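Local coordinates for protein type I modular polyketide synthase (Streptomyces albus subsp. albus, PDB 6IYR) that probably loads the extender unit in salinomycin biosynthesis, transferring an acyl group from malonyl-coenzyme A or a related thioester to the synthase's acyl carrier protein, at residues Arg378-Asp381 against Ala382-Leu386; Trp369-Asn372 against Leu373-Val377. All blocks are in the same frame, centred on the assembly; numbering follows the deposited sequence.

Contact 1 (Arg378-Asp381 against Ala382-Leu386); sequences RFED and AVRTL
Val383 N bonds to Phe379 O (3.1 Å) and Arg384 N to Glu380 O, the i to i+4 bonds of the first turns of an alpha helix. This is the N-terminal part of helix 379-388 in the acyltransferase domain. Arg378 sits at the N-cap position, and the bond from Ala382 N to its carbonyl is weak. Two side-chain pairs and one side-chain-to-backbone bond follow the same i to i+4 spacing.

Phe379 and Val383 form the buried pair. Methyl CG2 of Val383 lies over one face of the Phe379 ring, offset toward the rim. Val383 CG2 is 4.1 Å from the centroid of the Phe379 ring, a CH-pi contact. The nearest ring atom is Phe379 CE2, 3.8 Å from Val383 CG2. With CG1 anti to the backbone N (chi1 172°), Val383 CG2 is left beside that N and can meet the ring one turn back. Helix 404-414 packs here too, with Val407 against Phe379 and Thr410 against Val383.

Glu380 and Arg384 form a salt bridge on a partly exposed side. The two chains run side by side and point the same way. Arg384 NE meets Glu380 OE2 at 2.8 Å, on the anti side of the carboxylate and 27° out of its plane. Arg384 NH1 adds a weak bond to Glu380 OE2 at 3.3 Å. Both bonds go to this one oxygen, and the carboxylate and guanidinium planes are 54° apart.

Thr385 folds back on the helix. Thr385 OG1, beside its own backbone N, donates to Asp381 O at 3.1 Å. Thr385 N also donates to Asp381 O, at 3.0 Å, and the two donors approach from opposite faces of the carbonyl plane.

Contact 2 (Trp369-Asn372 against Leu373-Val377); sequences WYRN and LRNTV
Tyr370 and Arg374 lie side by side, one turn apart, at the C-terminal end of helix 366-374. CB of Arg374 sits over one face of the Tyr370 ring, 4.1 Å from its centroid, a CH-pi contact. The arginine chain then bends at chi2 (68°) and runs along the ring toward the hydroxyl. Arg374 CD comes within 3.5 Å of Tyr370 OH. The guanidinium stands nearly perpendicular to the ring, at 86°, so the two do not stack. A water in the plane of the ring, at its edge, lies 2.5 Å from Tyr370 OH and accepts a weak bond from Arg374 NE. Arg374 NH2 forms a salt bridge with Glu328.

Arg371 and Asn375 also run alongside each other. The Asn375 amide turns back to the helix end, where Asn375 ND2 donates to Arg371 O at 3.0 Å. This bond falls on a lone pair of Arg371 O in the carbonyl plane, and that oxygen lies close to the plane of the Asn375 amide. Asn375 N also donates to Arg371 O, at 2.9 Å, from a direction tilted 34° out of the carbonyl plane. Together the two bonds close the C-terminal end of the helix, where Asn375 is the first residue to leave helical geometry.

Around this helix end, Tyr370 packs on helix 331-337 and Trp369 on helices 222-230 and 235-248, while Val377 pairs with strand 279-286.

How the contacts relate
The two contacts follow directly in the chain, with centres about 16 Å apart. Contact 2 ends helix 366-374. The short strand 377-378, on the edge of a mixed sheet, is shared: Val377 closes contact 2 and Arg378 opens contact 1, which then starts helix 379-388. Their side chains do not meet. Contact 2 is the closer to the probable nucleophile elbow: Asn372 ND2 bonds to Ser220 O and to Glu223, while its OD1 accepts from Arg245. Ser220 is probably the acylated serine, as in related acyltransferases. A phosphate ion, probably from the crystallisation liquor, lies about 4 Å from the Leu373 side chain. In contact 1, Phe379 lies near the elbow residues without touching them.

Contact 1 (Arg378-Asp381 against Ala382-Leu386)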
loop_
_atom_site.group_PDB
_atom_site.type_symbol
_atom_site.label_atom_id
_atom_site.label_comp_id
_atom_site.label_asym_id
_atom_site.label_seq_id
_atom_site.Cartn_x
_atom_site.Cartn_y
_atom_site.Cartn_z
ATOM N N ARG A 378 6.969 7.534 -12.596
ATOM C CA ARG A 378 7.190 8.834 -11.979
ATOM C C ARG A 378 6.440 8.978 -10.656
ATOM O O ARG A 378 5.541 9.785 -10.524
ATOM C CB ARG A 378 6.811 9.935 -12.953
ATOM C CG ARG A 378 7.282 9.649 -14.359
ATOM C CD ARG A 378 7.307 10.880 -15.237
ATOM N NE ARG A 378 7.699 10.524 -16.597
ATOM C CZ ARG A 378 8.947 10.541 -17.054
ATOM N NH1 ARG A 378 9.190 10.185 -18.305
ATOM N NH2 ARG A 378 9.940 10.920 -16.264
ATOM N N PHE A 379 6.826 8.166 -9.688
ATOM C CA PHE A 379 6.184 8.156 -8.392
ATOM C C PHE A 379 6.363 9.422 -7.577
ATOM O O PHE A 379 5.398 9.980 -7.098
ATOM C CB PHE A 379 6.613 6.929 -7.610
ATOM C CG PHE A 379 5.853 6.725 -6.352
ATOM C CD1 PHE A 379 4.565 6.253 -6.380
ATOM C CD2 PHE A 379 6.434 6.990 -5.140
ATOM C CE1 PHE A 379 3.865 6.058 -5.222
ATOM C CE2 PHE A 379 5.738 6.799 -3.978
ATOM C CZ PHE A 379 4.457 6.331 -4.021
ATOM N N GLU A 380 7.579 9.949 -7.535
ATOM C CA GLU A 380 7.861 11.151 -6.767
ATOM C C GLU A 380 7.062 12.329 -7.285
ATOM O O GLU A 380 6.552 13.109 -6.521
ATOM C CB GLU A 380 9.350 11.505 -6.788
ATOM C CG GLU A 380 9.658 12.849 -6.161
ATOM C CD GLU A 380 11.040 13.380 -6.476
ATOM O OE1 GLU A 380 11.784 12.755 -7.237
ATOM O OE2 GLU A 380 11.384 14.445 -5.964
ATOM N N ASP A 381 6.954 12.425 -8.595
ATOM C CA ASP A 381 6.236 13.481 -9.245
ATOM C C ASP A 381 4.781 13.478 -8.845
ATOM O O ASP A 381 4.225 14.505 -8.555
ATOM C CB ASP A 381 6.296 13.200 -10.722
ATOM C CG ASP A 381 6.753 14.359 -11.492
ATOM O OD1 ASP A 381 7.861 14.270 -12.044
ATOM O OD2 ASP A 381 6.002 15.349 -11.545
ATOM N N ALA A 382 4.182 12.307 -8.817
ATOM C CA ALA A 382 2.807 12.180 -8.432
ATOM C C ALA A 382 2.613 12.604 -6.989
ATOM O O ALA A 382 1.693 13.322 -6.675
ATOM C CB ALA A 382 2.353 10.762 -8.618
ATOM N N VAL A 383 3.517 12.185 -6.119
ATOM C CA VAL A 383 3.411 12.537 -4.724
ATOM C C VAL A 383 3.507 14.046 -4.536
ATOM O O VAL A 383 2.749 14.620 -3.788
ATOM C CB VAL A 383 4.455 11.812 -3.860
ATOM C CG1 VAL A 383 4.441 12.362 -2.450
ATOM C CG2 VAL A 383 4.196 10.323 -3.851
ATOM N N ARG A 384 4.417 14.675 -5.258
ATOM C CA ARG A 384 4.589 16.108 -5.180
ATOM C C ARG A 384 3.321 16.810 -5.644
ATOM O O ARG A 384 2.907 17.772 -5.058
ATOM C CB ARG A 384 5.797 16.555 -5.986
ATOM C CG ARG A 384 7.115 16.329 -5.272
ATOM C CD ARG A 384 8.296 16.756 -6.106
ATOM N NE ARG A 384 9.549 16.527 -5.407
ATOM C CZ ARG A 384 10.146 17.433 -4.656
ATOM N NH1 ARG A 384 11.277 17.152 -4.047
ATOM N NH2 ARG A 384 9.607 18.624 -4.517
ATOM N N THR A 385 2.713 16.304 -6.698
ATOM C CA THR A 385 1.470 16.855 -7.197
ATOM C C THR A 385 0.393 16.811 -6.112
ATOM O O THR A 385 -0.285 17.812 -5.861
ATOM C CB THR A 385 1.027 16.063 -8.415
ATOM O OG1 THR A 385 1.909 16.407 -9.477
ATOM C CG2 THR A 385 -0.390 16.389 -8.839
ATOM N N LEU A 386 0.287 15.679 -5.416
ATOM C CA LEU A 386 -0.758 15.524 -4.407
ATOM C C LEU A 386 -0.518 16.380 -3.166
ATOM O O LEU A 386 -1.439 16.993 -2.618
ATOM C CB LEU A 386 -0.956 14.057 -4.039
ATOM C CG LEU A 386 -1.426 13.267 -5.248
ATOM C CD1 LEU A 386 -1.401 11.776 -5.035
ATOM C CD2 LEU A 386 -2.837 13.658 -5.619
#

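Contact 2 (Trp369-Asn372 against Leu373-Val377)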
loop_
_atom_site.group_PDB
_atom_site.type_symbol
_atom_site.label_atom_id
_atom_site.label_comp_id
_atom_site.label_asym_id
_atom_site.label_seq_id
_atom_site.Cartn_x
_atom_site.Cartn_y
_atom_site.Cartn_z
ATOM N N TRP A 369 -1.423 0.259 -20.861
ATOM C CA TRP A 369 -0.837 -0.775 -20.019
ATOM C C TRP A 369 0.530 -1.165 -20.559
ATOM O O TRP A 369 1.459 -1.347 -19.776
ATOM C CB TRP A 369 -1.780 -1.981 -19.823
ATOM C CG TRP A 369 -2.986 -1.594 -19.046
ATOM C CD1 TRP A 369 -4.255 -1.508 -19.511
ATOM C CD2 TRP A 369 -2.996 -0.960 -17.744
ATOM N NE1 TRP A 369 -5.055 -0.876 -18.601
ATOM C CE2 TRP A 369 -4.308 -0.531 -17.503
ATOM C CE3 TRP A 369 -2.025 -0.758 -16.753
ATOM C CZ2 TRP A 369 -4.691 0.069 -16.305
ATOM C CZ3 TRP A 369 -2.379 -0.083 -15.590
ATOM C CH2 TRP A 369 -3.723 0.262 -15.349
ATOM N N TYR A 370 0.701 -1.174 -21.888
ATOM C CA TYR A 370 2.049 -1.264 -22.429
ATOM C C TYR A 370 2.958 -0.122 -22.014
ATOM O O TYR A 370 4.133 -0.343 -21.668
ATOM C CB TYR A 370 2.090 -1.415 -23.952
ATOM C CG TYR A 370 3.507 -1.466 -24.470
ATOM C CD1 TYR A 370 4.286 -2.562 -24.239
ATOM C CD2 TYR A 370 4.105 -0.354 -25.047
ATOM C CE1 TYR A 370 5.604 -2.610 -24.660
ATOM C CE2 TYR A 370 5.436 -0.378 -25.448
ATOM C CZ TYR A 370 6.184 -1.524 -25.227
ATOM O OH TYR A 370 7.494 -1.589 -25.631
ATOM N N ARG A 371 2.479 1.107 -22.136
ATOM C CA ARG A 371 3.291 2.228 -21.716
ATOM C C ARG A 371 3.730 2.144 -20.289
ATOM O O ARG A 371 4.780 2.689 -19.938
ATOM C CB ARG A 371 2.575 3.558 -21.897
ATOM C CG ARG A 371 2.825 4.217 -23.241
ATOM C CD ARG A 371 2.239 5.624 -23.278
ATOM N NE ARG A 371 1.940 6.017 -24.651
ATOM C CZ ARG A 371 0.762 5.864 -25.253
ATOM N NH1 ARG A 371 0.625 6.236 -26.525
ATOM N NH2 ARG A 371 -0.283 5.369 -24.587
ATOM N N ASN A 372 2.792 1.748 -19.443
ATOM C CA ASN A 372 3.058 1.590 -18.010
ATOM C C ASN A 372 4.273 0.687 -17.813
ATOM O O ASN A 372 5.196 1.048 -17.104
ATOM C CB ASN A 372 1.853 0.950 -17.346
ATOM C CG ASN A 372 2.101 0.589 -15.896
ATOM O OD1 ASN A 372 2.646 -0.481 -15.599
ATOM N ND2 ASN A 372 1.614 1.434 -14.982
ATOM N N LEU A 373 4.276 -0.452 -18.504
ATOM C CA LEU A 373 5.381 -1.430 -18.416
ATOM C C LEU A 373 6.687 -0.917 -19.014
ATOM O O LEU A 373 7.770 -1.171 -18.487
ATOM C CB LEU A 373 4.963 -2.739 -19.083
ATOM C CG LEU A 373 5.888 -3.945 -18.910
ATOM C CD1 LEU A 373 6.050 -4.319 -17.437
ATOM C CD2 LEU A 373 5.252 -5.087 -19.687
ATOM N N ARG A 374 6.571 -0.133 -20.072
ATOM C CA ARG A 374 7.723 0.300 -20.839
ATOM C C ARG A 374 8.418 1.507 -20.261
ATOM O O ARG A 374 9.634 1.656 -20.376
ATOM C CB ARG A 374 7.304 0.585 -22.288
ATOM C CG ARG A 374 8.411 1.207 -23.131
ATOM C CD ARG A 374 9.547 0.227 -23.375
ATOM N NE ARG A 374 10.627 0.812 -24.197
ATOM C CZ ARG A 374 11.617 1.549 -23.714
ATOM N NH1 ARG A 374 11.627 1.935 -22.444
ATOM N NH2 ARG A 374 12.614 1.910 -24.500
ATOM N N ASN A 375 7.685 2.370 -19.593
ATOM C CA ASN A 375 8.229 3.655 -19.229
ATOM C C ASN A 375 8.527 3.841 -17.748
ATOM O O ASN A 375 7.985 3.142 -16.922
ATOM C CB ASN A 375 7.283 4.731 -19.715
ATOM C CG ASN A 375 7.359 4.883 -21.222
ATOM O OD1 ASN A 375 8.324 5.440 -21.735
ATOM N ND2 ASN A 375 6.553 4.148 -21.897
ATOM N N THR A 376 9.256 4.901 -17.445
ATOM C CA THR A 376 9.654 5.243 -16.091
ATOM C C THR A 376 8.428 5.478 -15.188
ATOM O O THR A 376 7.444 6.049 -15.600
ATOM C CB THR A 376 10.530 6.517 -16.098
ATOM O OG1 THR A 376 11.662 6.322 -16.930
ATOM C CG2 THR A 376 11.010 6.893 -14.735
ATOM N N VAL A 377 8.501 4.997 -13.961
ATOM C CA VAL A 377 7.430 5.201 -13.025
ATOM C C VAL A 377 7.751 6.506 -12.322
ATOM O O VAL A 377 8.693 6.590 -11.564
ATOM C CB VAL A 377 7.379 4.071 -11.991
ATOM C CG1 VAL A 377 6.345 4.360 -10.925
ATOM C CG2 VAL A 377 7.138 2.736 -12.654
HETATM O O HOH W 1 8.542 0.284 -26.826
#